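Local coordinates for ABC transporter, substrate binding protein (Polyamine) (Agrobacterium tumefaciens, PDB 4EUO) that binds gamma-aminobutanoic acid (GABA) as a periplasmic substrate-binding protein, probably delivering it to an ABC transporter for uptake, at residues A[2-8]-A[54-60]; A[227-231]-A[244-248]; A[97-101]-A[262-266]; A[179-185]-A[198-203]. All coordinates share one frame; numbering follows the deposited sequence.

All four contacts reach one mixed sheet, and contacts 1, 3 and 4 touch GABA, which lies among them as expected of a two-lobed periplasmic binding protein. Contact 4 is centred about 17 Å from contact 3 and about 19 Å from contact 1. Contacts 1 and 2 sit about 8 Å apart, centre to centre, on the neighbouring strands 56-60 and 215-229; contact 3, about 12 Å from contact 2, adds strand 96-107, which pairs with 215-229 and with 196-200 of contact 4. Contact 1 closes first along the chain, whereas contacts 4 and 2 both fall between the two segments of contact 3. Contact 2 backs the sheet with a helix.

Contact 1 of 4, residues A[2-8]-A[54-60]; sequences DLVFSSW and WDVVDVE. With ABU (gamma-amino-butanoic acid), chain E.
Trp8 and Asp58 meet in an unusual way: the indole NE1 donates to Asp58 OD1 at 2.9 Å, with the oxygen close to the ring plane but the donor standing above the carboxylate plane, the two planes 87° apart. The bond lies just past the end of strand 3-6, which pairs in parallel with strand 56-60 in the mixed sheet of a periplasmic binding protein; their short axes diverge by only 8°. Within the ladder Ser6 N gives to Val56 O and Asp58 N to Ser6 O, while Val4 O accepts from both Asp55 N and Val56 N. At the start of the ladder a side chain replaces a backbone acceptor, because Asp55 OD2 takes Val4 N through its anti lone pair at 2.8 Å; Asp55 OD1 has a partner in Thr234.

Phe5 and Val56 share a face of the sheet, with Val56 CG1 3.8 Å from Phe5 CD1. On the face that carries Ser6, the indole of Trp54 lies under that serine in a CH-pi contact, CB being 3.8 Å from the five-membered-ring centroid. Asp58 OD2 is hydrogen-bonded to Ser98 and Gln16, which tie down the carboxylate that receives Trp8. Trp8 CG is anti to its carbonyl carbon (chi1 -62°), and from there the ring presents one face to the GABA chain, whose carboxylate oxygen OXT comes within 3.1 Å of Trp8 CB.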
loop_
_atom_site.group_PDB
_atom_site.type_symbol
_atom_site.label_atom_id
_atom_site.label_comp_id
_atom_site.label_asym_id
_atom_site.label_seq_id
_atom_site.Cartn_x
_atom_site.Cartn_y
_atom_site.Cartn_z
ATOM N N ASP A 2 7.141 24.714 -8.744
ATOM C CA ASP A 2 6.249 23.888 -7.935
ATOM C C ASP A 2 6.798 22.483 -7.790
ATOM O O ASP A 2 7.455 21.986 -8.714
ATOM C CB ASP A 2 4.879 23.804 -8.592
ATOM C CG ASP A 2 4.227 25.155 -8.809
ATOM O OD1 ASP A 2 4.376 26.029 -7.935
ATOM O OD2 ASP A 2 3.545 25.321 -9.838
ATOM N N LEU A 3 6.472 21.820 -6.677
ATOM C CA LEU A 3 6.891 20.434 -6.469
ATOM C C LEU A 3 5.710 19.546 -6.828
ATOM O O LEU A 3 4.584 19.877 -6.475
ATOM C CB LEU A 3 7.266 20.244 -4.992
ATOM C CG LEU A 3 7.774 18.871 -4.632
ATOM C CD1 LEU A 3 9.241 18.884 -4.451
ATOM C CD2 LEU A 3 7.086 18.352 -3.383
ATOM N N VAL A 4 5.968 18.405 -7.501
ATOM C CA VAL A 4 4.909 17.484 -7.874
ATOM C C VAL A 4 5.017 16.194 -7.037
ATOM O O VAL A 4 6.071 15.557 -7.013
ATOM C CB VAL A 4 4.931 17.154 -9.374
ATOM C CG1 VAL A 4 3.860 16.125 -9.716
ATOM C CG2 VAL A 4 4.750 18.419 -10.232
ATOM N N PHE A 5 3.913 15.853 -6.378
ATOM C CA PHE A 5 3.779 14.640 -5.568
ATOM C C PHE A 5 2.869 13.661 -6.245
ATOM O O PHE A 5 1.749 14.014 -6.583
ATOM C CB PHE A 5 3.266 15.016 -4.168
ATOM C CG PHE A 5 2.976 13.826 -3.276
ATOM C CD1 PHE A 5 4.000 13.013 -2.820
ATOM C CD2 PHE A 5 1.679 13.511 -2.922
ATOM C CE1 PHE A 5 3.733 11.914 -1.997
ATOM C CE2 PHE A 5 1.417 12.402 -2.101
ATOM C CZ PHE A 5 2.448 11.637 -1.632
ATOM N N SER A 6 3.377 12.436 -6.492
ATOM C CA SER A 6 2.581 11.378 -7.108
ATOM C C SER A 6 2.220 10.330 -6.078
ATOM O O SER A 6 3.084 9.867 -5.330
ATOM C CB SER A 6 3.366 10.701 -8.227
ATOM O OG SER A 6 2.657 9.589 -8.759
ATOM N N SER A 7 0.961 9.921 -6.068
ATOM C CA SER A 7 0.498 8.877 -5.151
ATOM C C SER A 7 -0.609 8.064 -5.823
ATOM O O SER A 7 -0.713 8.056 -7.054
ATOM C CB SER A 7 0.150 9.459 -3.780
ATOM O OG SER A 7 -0.084 8.409 -2.854
ATOM N N TRP A 8 -1.417 7.363 -5.035
ATOM C CA TRP A 8 -2.290 6.336 -5.520
ATOM C C TRP A 8 -3.691 6.805 -5.841
ATOM O O TRP A 8 -4.569 5.976 -6.091
ATOM C CB TRP A 8 -2.282 5.187 -4.477
ATOM C CG TRP A 8 -0.904 4.611 -4.345
ATOM C CD1 TRP A 8 0.102 5.059 -3.531
ATOM C CD2 TRP A 8 -0.342 3.560 -5.133
ATOM N NE1 TRP A 8 1.257 4.360 -3.776
ATOM C CE2 TRP A 8 1.024 3.443 -4.768
ATOM C CE3 TRP A 8 -0.843 2.734 -6.159
ATOM C CZ2 TRP A 8 1.873 2.485 -5.336
ATOM C CZ3 TRP A 8 0.014 1.808 -6.745
ATOM C CH2 TRP A 8 1.345 1.669 -6.312
ATOM N N TRP A 54 7.638 13.967 -11.692
ATOM C CA TRP A 54 7.181 13.594 -10.340
ATOM C C TRP A 54 8.387 13.775 -9.448
ATOM O O TRP A 54 9.374 13.102 -9.646
ATOM C CB TRP A 54 6.736 12.129 -10.328
ATOM C CG TRP A 54 5.513 11.796 -11.120
ATOM C CD1 TRP A 54 4.627 12.665 -11.701
ATOM C CD2 TRP A 54 5.036 10.473 -11.420
ATOM N NE1 TRP A 54 3.612 11.959 -12.320
ATOM C CE2 TRP A 54 3.857 10.613 -12.182
ATOM C CE3 TRP A 54 5.514 9.178 -11.141
ATOM C CZ2 TRP A 54 3.129 9.503 -12.647
ATOM C CZ3 TRP A 54 4.783 8.079 -11.591
ATOM C CH2 TRP A 54 3.610 8.248 -12.338
ATOM N N ASP A 55 8.321 14.682 -8.474
ATOM C CA ASP A 55 9.470 14.950 -7.598
ATOM C C ASP A 55 9.544 14.027 -6.381
ATOM O O ASP A 55 10.623 13.633 -5.970
ATOM C CB ASP A 55 9.441 16.428 -7.181
ATOM C CG ASP A 55 9.491 17.321 -8.400
ATOM O OD1 ASP A 55 10.411 17.140 -9.207
ATOM O OD2 ASP A 55 8.554 18.111 -8.583
ATOM N N VAL A 56 8.374 13.709 -5.836
ATOM C CA VAL A 56 8.277 12.763 -4.729
ATOM C C VAL A 56 7.176 11.804 -5.138
ATOM O O VAL A 56 6.098 12.221 -5.572
ATOM C CB VAL A 56 7.965 13.442 -3.383
ATOM C CG1 VAL A 56 7.706 12.385 -2.294
ATOM C CG2 VAL A 56 9.123 14.363 -2.958
ATOM N N VAL A 57 7.468 10.505 -5.017
ATOM C CA VAL A 57 6.482 9.487 -5.359
ATOM C C VAL A 57 6.255 8.566 -4.156
ATOM O O VAL A 57 7.200 8.093 -3.530
ATOM C CB VAL A 57 6.940 8.656 -6.577
ATOM C CG1 VAL A 57 5.835 7.710 -7.067
ATOM C CG2 VAL A 57 7.384 9.542 -7.758
ATOM N N ASP A 58 4.986 8.288 -3.897
ATOM C CA ASP A 58 4.628 7.285 -2.913
ATOM C C ASP A 58 4.554 5.944 -3.680
ATOM O O ASP A 58 3.767 5.782 -4.623
ATOM C CB ASP A 58 3.283 7.664 -2.299
ATOM C CG ASP A 58 2.798 6.696 -1.253
ATOM O OD1 ASP A 58 2.733 5.488 -1.558
ATOM O OD2 ASP A 58 2.508 7.139 -0.140
ATOM N N VAL A 59 5.416 5.006 -3.263
ATOM C CA VAL A 59 5.528 3.708 -3.936
ATOM C C VAL A 59 5.375 2.581 -2.931
ATOM O O VAL A 59 5.465 2.790 -1.728
ATOM C CB VAL A 59 6.904 3.575 -4.662
ATOM C CG1 VAL A 59 7.071 4.631 -5.743
ATOM C CG2 VAL A 59 8.063 3.618 -3.666
ATOM N N GLU A 60 5.246 1.341 -3.437
ATOM C CA GLU A 60 5.263 0.186 -2.550
ATOM C C GLU A 60 6.676 -0.060 -2.047
ATOM O O GLU A 60 7.648 0.113 -2.813
ATOM C CB GLU A 60 4.703 -1.032 -3.292
ATOM C CG GLU A 60 3.185 -0.896 -3.455
ATOM C CD GLU A 60 2.595 -1.588 -4.670
ATOM O OE1 GLU A 60 3.245 -1.648 -5.732
ATOM O OE2 GLU A 60 1.419 -1.997 -4.579
HETATM N N ABU E . 0.301 0.754 -1.798
HETATM C CD ABU E . -0.792 1.057 -0.866
HETATM C CB ABU E . -1.702 2.134 -1.403
HETATM C CG ABU E . -2.772 2.422 -0.407
HETATM C C ABU E . -3.846 3.388 -0.858
HETATM O O ABU E . -4.989 3.399 -0.177
HETATM O OXT ABU E . -3.746 4.111 -1.947
#

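Contact 2 of 4, residues A[227-231]-A[244-248]; sequences SLVVP and IALAT
Leu228 and Ile244 bury most of the surface here, 77 and 71 Å² of a total near 200 Å², and both CB atoms are directed at the opposing segment. Their closest approach is 4.0 Å between Leu228 CB and Ile244 CG1. The leucine touches with two parts: CB lies against the isoleucine, while the extended end of the chain (chi2 -180°) carries CD1 onward to Ala247 CB at 3.8 Å and to the methyl of Thr248. Ile244 likewise divides its contacts, for CD1 reaches both Leu228 CB and, at 3.6 Å, Val230 CG2. That valine branch and the isoleucine chain run at a slant to each other, so a single methyl bridges two residues of 227-231 that are two apart in sequence.

Across this surface the evidence is for apolar side-chain packing. One carbonyl of the last helical turn, Ile244 O, accepts from Thr248 N at 3.0 Å and from Thr248 OG1 at 2.8 Å, the donors arriving from opposite faces of the carbonyl plane. With its hydroxyl turned back to the helix, Thr248 presents CG2 to Leu228.

The contact thus seats the end of helix 237-247 on strand 215-229. Ile244 also touches Val56 of strand 56-60 and Val96 of strand 96-107, and Ala247 meets Trp20 of helix 10-28, so helix 237-247 also packs beside helix 10-28.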
loop_
_atom_site.group_PDB
_atom_site.type_symbol
_atom_site.label_atom_id
_atom_site.label_comp_id
_atom_site.label_asym_id
_atom_site.label_seq_id
_atom_site.Cartn_x
_atom_site.Cartn_y
_atom_site.Cartn_z
ATOM N N SER A 227 6.510 3.710 0.675
ATOM C CA SER A 227 7.700 4.510 0.857
ATOM C C SER A 227 7.590 5.778 0.054
ATOM O O SER A 227 6.848 5.837 -0.929
ATOM C CB SER A 227 8.904 3.748 0.326
ATOM O OG SER A 227 9.004 2.481 0.956
ATOM N N LEU A 228 8.400 6.774 0.440
ATOM C CA LEU A 228 8.567 7.995 -0.375
ATOM C C LEU A 228 9.937 7.928 -1.008
ATOM O O LEU A 228 10.932 7.604 -0.349
ATOM C CB LEU A 228 8.450 9.265 0.456
ATOM C CG LEU A 228 7.117 9.446 1.148
ATOM C CD1 LEU A 228 7.100 10.740 1.936
ATOM C CD2 LEU A 228 5.920 9.417 0.151
ATOM N N VAL A 229 9.963 8.176 -2.340
ATOM C CA VAL A 229 11.177 8.171 -3.144
ATOM C C VAL A 229 11.209 9.382 -4.046
ATOM O O VAL A 229 10.190 10.052 -4.249
ATOM C CB VAL A 229 11.303 6.872 -3.964
ATOM C CG1 VAL A 229 11.334 5.659 -3.047
ATOM C CG2 VAL A 229 10.175 6.726 -4.992
ATOM N N VAL A 230 12.413 9.642 -4.579
ATOM C CA VAL A 230 12.645 10.780 -5.465
ATOM C C VAL A 230 13.211 10.262 -6.765
ATOM O O VAL A 230 14.320 9.751 -6.785
ATOM C CB VAL A 230 13.631 11.753 -4.788
ATOM C CG1 VAL A 230 13.937 12.926 -5.731
ATOM C CG2 VAL A 230 13.082 12.267 -3.471
ATOM N N PRO A 231 12.456 10.350 -7.869
ATOM C CA PRO A 231 12.993 9.821 -9.135
ATOM C C PRO A 231 14.297 10.491 -9.574
ATOM O O PRO A 231 14.425 11.716 -9.451
ATOM C CB PRO A 231 11.867 10.061 -10.137
ATOM C CG PRO A 231 10.628 10.079 -9.286
ATOM C CD PRO A 231 11.068 10.795 -8.014
ATOM N N ILE A 244 9.997 15.267 1.806
ATOM C CA ILE A 244 10.023 13.967 2.489
ATOM C C ILE A 244 10.257 14.174 3.990
ATOM O O ILE A 244 9.578 13.550 4.820
ATOM C CB ILE A 244 11.036 13.034 1.847
ATOM C CG1 ILE A 244 10.559 12.649 0.424
ATOM C CG2 ILE A 244 11.262 11.795 2.725
ATOM C CD1 ILE A 244 11.501 11.754 -0.328
ATOM N N ALA A 245 11.155 15.128 4.354
ATOM C CA ALA A 245 11.407 15.409 5.771
ATOM C C ALA A 245 10.110 15.887 6.437
ATOM O O ALA A 245 9.818 15.485 7.568
ATOM C CB ALA A 245 12.492 16.476 5.882
ATOM N N LEU A 246 9.331 16.715 5.753
ATOM C CA LEU A 246 8.085 17.208 6.276
ATOM C C LEU A 246 7.033 16.076 6.372
ATOM O O LEU A 246 6.414 15.878 7.417
ATOM C CB LEU A 246 7.590 18.383 5.406
ATOM C CG LEU A 246 6.257 19.057 5.788
ATOM C CD1 LEU A 246 5.017 18.254 5.332
ATOM C CD2 LEU A 246 6.185 19.465 7.265
ATOM N N ALA A 247 6.824 15.353 5.263
ATOM C CA ALA A 247 5.782 14.315 5.215
ATOM C C ALA A 247 5.972 13.210 6.255
ATOM O O ALA A 247 4.989 12.580 6.684
ATOM C CB ALA A 247 5.769 13.701 3.824
ATOM N N THR A 248 7.230 12.960 6.614
ATOM C CA THR A 248 7.569 11.911 7.573
ATOM C C THR A 248 7.771 12.422 8.995
ATOM O O THR A 248 8.084 11.618 9.888
ATOM C CB THR A 248 8.738 11.062 7.118
ATOM O OG1 THR A 248 9.917 11.873 7.052
ATOM C CG2 THR A 248 8.489 10.385 5.775
#

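Contact 3 of 4, residues A[97-101]-A[262-266]; sequences GSFYY and YAPVN. With ABU (gamma-amino-butanoic acid), chain E.
The strand 97-101 and the loop 262-266 run in roughly opposite directions, 152° apart, and meet through a single antiparallel bridge, a hydrogen-bonded pair in which Tyr100 N gives to Ala263 O at 3.0 Å and Ala263 N to Tyr100 O at 2.9 Å. This bridge brings a loop of the periplasmic binding protein fold to the GABA pocket, where it delivers Tyr262 beside Phe99 and Tyr101.

Phe99 and Tyr262 form an offset stack, with centroids 4.5 Å apart and planes at 27°; Phe99 CE1 lies over the centre of the tyrosine ring. Tyr101 CB comes within 3.4 Å of Tyr262 CD1. Farther along, Val265 sends CG1 to Tyr100 CB and places CG2 3.4 Å from Gly97 O, while a water donates to both Gly97 O and Val265 O.

The aromatic groups meet the ligand differently: Phe99 by its edge, Tyr101 by a face under the ligand atom CD. Phe99 reaches it because chi1 of 61° sets the ring between its own backbone N and carbonyl carbon. Tyr262 adds a polar contact, its OH donating to GABA O at 2.6 Å.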
loop_
_atom_site.group_PDB
_atom_site.type_symbol
_atom_site.label_atom_id
_atom_site.label_comp_id
_atom_site.label_asym_id
_atom_site.label_seq_id
_atom_site.Cartn_x
_atom_site.Cartn_y
_atom_site.Cartn_z
ATOM N N GLY A 97 9.845 5.242 4.868
ATOM C CA GLY A 97 8.437 4.876 4.890
ATOM C C GLY A 97 7.501 6.056 4.733
ATOM O O GLY A 97 7.798 7.164 5.177
ATOM N N SER A 98 6.361 5.826 4.080
ATOM C CA SER A 98 5.285 6.777 3.868
ATOM C C SER A 98 4.127 6.487 4.832
ATOM O O SER A 98 3.577 7.396 5.462
ATOM C CB SER A 98 4.796 6.685 2.422
ATOM O OG SER A 98 3.747 7.629 2.236
ATOM N N PHE A 99 3.723 5.206 4.914
ATOM C CA PHE A 99 2.682 4.761 5.822
ATOM C C PHE A 99 2.698 3.251 5.881
ATOM O O PHE A 99 3.243 2.608 4.958
ATOM C CB PHE A 99 1.270 5.259 5.452
ATOM C CG PHE A 99 0.759 4.814 4.098
ATOM C CD1 PHE A 99 0.001 3.651 3.966
ATOM C CD2 PHE A 99 1.010 5.568 2.970
ATOM C CE1 PHE A 99 -0.489 3.251 2.714
ATOM C CE2 PHE A 99 0.528 5.177 1.721
ATOM C CZ PHE A 99 -0.220 4.021 1.604
ATOM N N TYR A 100 2.088 2.700 6.939
ATOM C CA TYR A 100 2.050 1.270 7.183
ATOM C C TYR A 100 0.615 0.828 7.019
ATOM O O TYR A 100 -0.308 1.495 7.513
ATOM C CB TYR A 100 2.624 1.029 8.582
ATOM C CG TYR A 100 2.738 -0.402 9.037
ATOM C CD1 TYR A 100 3.865 -1.155 8.748
ATOM C CD2 TYR A 100 1.777 -0.968 9.872
ATOM C CE1 TYR A 100 4.035 -2.440 9.260
ATOM C CE2 TYR A 100 1.924 -2.268 10.372
ATOM C CZ TYR A 100 3.069 -2.979 10.085
ATOM O OH TYR A 100 3.263 -4.230 10.631
ATOM N N TYR A 101 0.384 -0.279 6.303
ATOM C CA TYR A 101 -0.985 -0.669 5.993
ATOM C C TYR A 101 -1.154 -2.163 6.040
ATOM O O TYR A 101 -0.171 -2.900 6.125
ATOM C CB TYR A 101 -1.372 -0.146 4.585
ATOM C CG TYR A 101 -0.632 -0.773 3.426
ATOM C CD1 TYR A 101 -1.139 -1.894 2.773
ATOM C CD2 TYR A 101 0.566 -0.230 2.958
ATOM C CE1 TYR A 101 -0.464 -2.464 1.694
ATOM C CE2 TYR A 101 1.253 -0.797 1.888
ATOM C CZ TYR A 101 0.725 -1.902 1.253
ATOM O OH TYR A 101 1.353 -2.463 0.171
ATOM N N TYR A 262 -4.496 4.517 8.025
ATOM C CA TYR A 262 -3.197 3.843 7.891
ATOM C C TYR A 262 -2.369 4.198 9.120
ATOM O O TYR A 262 -2.666 5.191 9.793
ATOM C CB TYR A 262 -2.466 4.276 6.601
ATOM C CG TYR A 262 -3.149 3.731 5.365
ATOM C CD1 TYR A 262 -3.461 2.384 5.263
ATOM C CD2 TYR A 262 -3.546 4.578 4.325
ATOM C CE1 TYR A 262 -4.104 1.874 4.141
ATOM C CE2 TYR A 262 -4.202 4.082 3.204
ATOM C CZ TYR A 262 -4.500 2.733 3.136
ATOM O OH TYR A 262 -5.237 2.228 2.108
ATOM N N ALA A 263 -1.363 3.385 9.442
ATOM C CA ALA A 263 -0.527 3.656 10.604
ATOM C C ALA A 263 0.637 4.552 10.234
ATOM O O ALA A 263 1.202 4.465 9.133
ATOM C CB ALA A 263 -0.024 2.352 11.209
ATOM N N PRO A 264 1.033 5.445 11.157
ATOM C CA PRO A 264 2.188 6.306 10.892
ATOM C C PRO A 264 3.503 5.536 10.949
ATOM O O PRO A 264 3.592 4.468 11.576
ATOM C CB PRO A 264 2.098 7.361 11.987
ATOM C CG PRO A 264 1.365 6.704 13.092
ATOM C CD PRO A 264 0.458 5.671 12.500
ATOM N N VAL A 265 4.517 6.107 10.309
ATOM C CA VAL A 265 5.879 5.587 10.242
ATOM C C VAL A 265 6.889 6.557 10.829
ATOM O O VAL A 265 8.057 6.565 10.468
ATOM C CB VAL A 265 6.249 5.050 8.834
ATOM C CG1 VAL A 265 5.471 3.743 8.555
ATOM C CG2 VAL A 265 5.950 6.099 7.765
ATOM N N ASN A 266 6.405 7.358 11.793
ATOM C CA ASN A 266 7.217 8.213 12.660
ATOM C C ASN A 266 6.846 7.706 14.049
ATOM O O ASN A 266 5.656 7.611 14.383
ATOM C CB ASN A 266 6.903 9.683 12.495
ATOM C CG ASN A 266 7.821 10.530 13.362
ATOM O OD1 ASN A 266 7.835 10.375 14.594
ATOM N ND2 ASN A 266 8.608 11.406 12.756
HETATM N N ABU E . 0.301 0.754 -1.798
HETATM C CD ABU E . -0.792 1.057 -0.866
HETATM C CB ABU E . -1.702 2.134 -1.403
HETATM C CG ABU E . -2.772 2.422 -0.407
HETATM C C ABU E . -3.846 3.388 -0.858
HETATM O O ABU E . -4.989 3.399 -0.177
HETATM O OXT ABU E . -3.746 4.111 -1.947
HETATM O O HOH W 1 9.288 7.117 7.700
#

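Contact 4 of 4, residues A[179-185]-A[198-203]; sequences WSGGAQS and SVWNGR. With ABU (gamma-amino-butanoic acid), chain E.
Part of the carboxylate end of the GABA pocket is built here, where the loop leading into helix 182-190 faces strand 196-200 and the first turn of helix 201-209. Arg203 holds the ligand with two donors: NE to GABA O at 2.9 Å and NH2 to OXT at 2.8 Å, the latter nearly straight at 174°. One face of its guanidinium lies against Gly182, whose CA sits over the centre of the group, 3.5 Å from CZ. The chain bends at chi2 (-74°), and this turn brings the guanidinium edge to the carboxylate.

Trp200 is enclosed from both sides. GABA CB stands over the centre of one face, and Trp179 CH2 over the other in an edge-to-face pair with planes at 77° and six-membered centroids 4.7 Å apart. Trp179 is anchored in turn by NE1, which donates to Ser198 O at 2.9 Å close to its own ring plane. Ser185 OG gives to Gly182 O and accepts from a water that in turn accepts from Trp200 N, joining the helix start to the strand.

Beyond the two segments, Gly9 O accepts from Arg203 NH2, so this nitrogen serves the protein as well as the ligand. A charged, two-point grip on the carboxylate, combined with an aromatic face along the aliphatic chain, is consistent with recognition of a short amino acid whose acid group is fixed at one end.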
loop_
_atom_site.group_PDB
_atom_site.type_symbol
_atom_site.label_atom_id
_atom_site.label_comp_id
_atom_site.label_asym_id
_atom_site.label_seq_id
_atom_site.Cartn_x
_atom_site.Cartn_y
_atom_site.Cartn_z
ATOM N N TRP A 179 -8.645 -5.730 -9.031
ATOM C CA TRP A 179 -8.650 -4.271 -8.853
ATOM C C TRP A 179 -7.277 -3.742 -9.218
ATOM O O TRP A 179 -6.239 -4.226 -8.745
ATOM C CB TRP A 179 -9.129 -3.781 -7.459
ATOM C CG TRP A 179 -8.455 -4.339 -6.235
ATOM C CD1 TRP A 179 -8.856 -5.420 -5.510
ATOM C CD2 TRP A 179 -7.343 -3.772 -5.532
ATOM N NE1 TRP A 179 -8.060 -5.574 -4.396
ATOM C CE2 TRP A 179 -7.112 -4.584 -4.395
ATOM C CE3 TRP A 179 -6.536 -2.645 -5.732
ATOM C CZ2 TRP A 179 -6.131 -4.287 -3.449
ATOM C CZ3 TRP A 179 -5.570 -2.347 -4.786
ATOM C CH2 TRP A 179 -5.350 -3.182 -3.680
ATOM N N SER A 180 -7.286 -2.724 -10.106
ATOM C CA SER A 180 -6.042 -2.104 -10.577
ATOM C C SER A 180 -5.548 -1.014 -9.666
ATOM O O SER A 180 -4.381 -0.632 -9.757
ATOM C CB SER A 180 -6.261 -1.490 -11.953
ATOM O OG SER A 180 -6.514 -2.525 -12.882
ATOM N N GLY A 181 -6.431 -0.453 -8.879
ATOM C CA GLY A 181 -6.074 0.641 -7.995
ATOM C C GLY A 181 -7.106 0.789 -6.917
ATOM O O GLY A 181 -8.117 0.081 -6.891
ATOM N N GLY A 182 -6.860 1.739 -6.031
ATOM C CA GLY A 182 -7.685 1.892 -4.844
ATOM C C GLY A 182 -9.138 2.204 -5.106
ATOM O O GLY A 182 -10.023 1.564 -4.551
ATOM N N ALA A 183 -9.388 3.173 -5.999
ATOM C CA ALA A 183 -10.776 3.546 -6.287
ATOM C C ALA A 183 -11.551 2.399 -6.931
ATOM O O ALA A 183 -12.722 2.192 -6.602
ATOM C CB ALA A 183 -10.822 4.785 -7.160
ATOM N N GLN A 184 -10.886 1.607 -7.793
ATOM C CA GLN A 184 -11.561 0.446 -8.368
ATOM C C GLN A 184 -11.883 -0.579 -7.295
ATOM O O GLN A 184 -12.975 -1.173 -7.346
ATOM C CB GLN A 184 -10.739 -0.188 -9.475
ATOM C CG GLN A 184 -11.434 -1.408 -10.060
ATOM C CD GLN A 184 -10.826 -1.819 -11.345
ATOM O OE1 GLN A 184 -9.615 -1.891 -11.504
ATOM N NE2 GLN A 184 -11.685 -2.212 -12.281
ATOM N N SER A 185 -10.981 -0.786 -6.285
ATOM C CA SER A 185 -11.350 -1.717 -5.226
ATOM C C SER A 185 -12.564 -1.237 -4.470
ATOM O O SER A 185 -13.438 -2.043 -4.115
ATOM C CB SER A 185 -10.189 -1.969 -4.273
ATOM O OG SER A 185 -9.940 -0.878 -3.394
ATOM N N SER A 198 -9.690 -8.935 -0.939
ATOM C CA SER A 198 -8.490 -8.487 -0.218
ATOM C C SER A 198 -8.154 -7.077 -0.677
ATOM O O SER A 198 -7.823 -6.881 -1.849
ATOM C CB SER A 198 -7.332 -9.413 -0.500
ATOM O OG SER A 198 -6.201 -8.865 0.165
ATOM N N VAL A 199 -8.276 -6.105 0.210
ATOM C CA VAL A 199 -8.169 -4.700 -0.146
ATOM C C VAL A 199 -7.293 -3.947 0.831
ATOM O O VAL A 199 -7.057 -4.395 1.962
ATOM C CB VAL A 199 -9.593 -4.042 -0.170
ATOM C CG1 VAL A 199 -10.467 -4.697 -1.249
ATOM C CG2 VAL A 199 -10.276 -4.185 1.188
ATOM N N TRP A 200 -6.827 -2.759 0.422
ATOM C CA TRP A 200 -6.050 -1.890 1.291
ATOM C C TRP A 200 -6.972 -1.405 2.396
ATOM O O TRP A 200 -8.070 -0.900 2.107
ATOM C CB TRP A 200 -5.495 -0.711 0.493
ATOM C CG TRP A 200 -4.471 -1.046 -0.539
ATOM C CD1 TRP A 200 -3.476 -1.968 -0.438
ATOM C CD2 TRP A 200 -4.268 -0.367 -1.783
ATOM N NE1 TRP A 200 -2.664 -1.927 -1.565
ATOM C CE2 TRP A 200 -3.124 -0.936 -2.397
ATOM C CE3 TRP A 200 -4.939 0.675 -2.442
ATOM C CZ2 TRP A 200 -2.652 -0.512 -3.648
ATOM C CZ3 TRP A 200 -4.438 1.137 -3.652
ATOM C CH2 TRP A 200 -3.323 0.526 -4.256
ATOM N N ASN A 201 -6.537 -1.502 3.673
ATOM C CA ASN A 201 -7.464 -1.215 4.763
ATOM C C ASN A 201 -8.040 0.189 4.741
ATOM O O ASN A 201 -9.232 0.383 5.030
ATOM C CB ASN A 201 -6.837 -1.553 6.113
ATOM C CG ASN A 201 -5.769 -0.574 6.548
ATOM O OD1 ASN A 201 -4.608 -0.638 6.097
ATOM N ND2 ASN A 201 -6.155 0.386 7.391
ATOM N N GLY A 202 -7.219 1.162 4.409
ATOM C CA GLY A 202 -7.641 2.548 4.419
ATOM C C GLY A 202 -8.702 2.832 3.376
ATOM O O GLY A 202 -9.505 3.760 3.548
ATOM N N ARG A 203 -8.781 2.025 2.314
ATOM C CA ARG A 203 -9.834 2.234 1.316
ATOM C C ARG A 203 -11.200 1.882 1.902
ATOM O O ARG A 203 -12.202 2.492 1.505
ATOM C CB ARG A 203 -9.545 1.408 0.080
ATOM C CG ARG A 203 -8.292 1.869 -0.652
ATOM C CD ARG A 203 -8.550 3.175 -1.408
ATOM N NE ARG A 203 -7.288 3.749 -1.888
ATOM C CZ ARG A 203 -7.212 4.707 -2.804
ATOM N NH1 ARG A 203 -8.311 5.167 -3.384
ATOM N NH2 ARG A 203 -6.029 5.156 -3.211
HETATM N N ABU E . 0.301 0.754 -1.798
HETATM C CD ABU E . -0.792 1.057 -0.866
HETATM C CB ABU E . -1.702 2.134 -1.403
HETATM C CG ABU E . -2.772 2.422 -0.407
HETATM C C ABU E . -3.846 3.388 -0.858
HETATM O O ABU E . -4.989 3.399 -0.177
HETATM O OXT ABU E . -3.746 4.111 -1.947
HETATM O O HOH W 2 -7.483 5.667 -6.154
HETATM O O HOH W 3 -7.612 -1.511 -2.042
#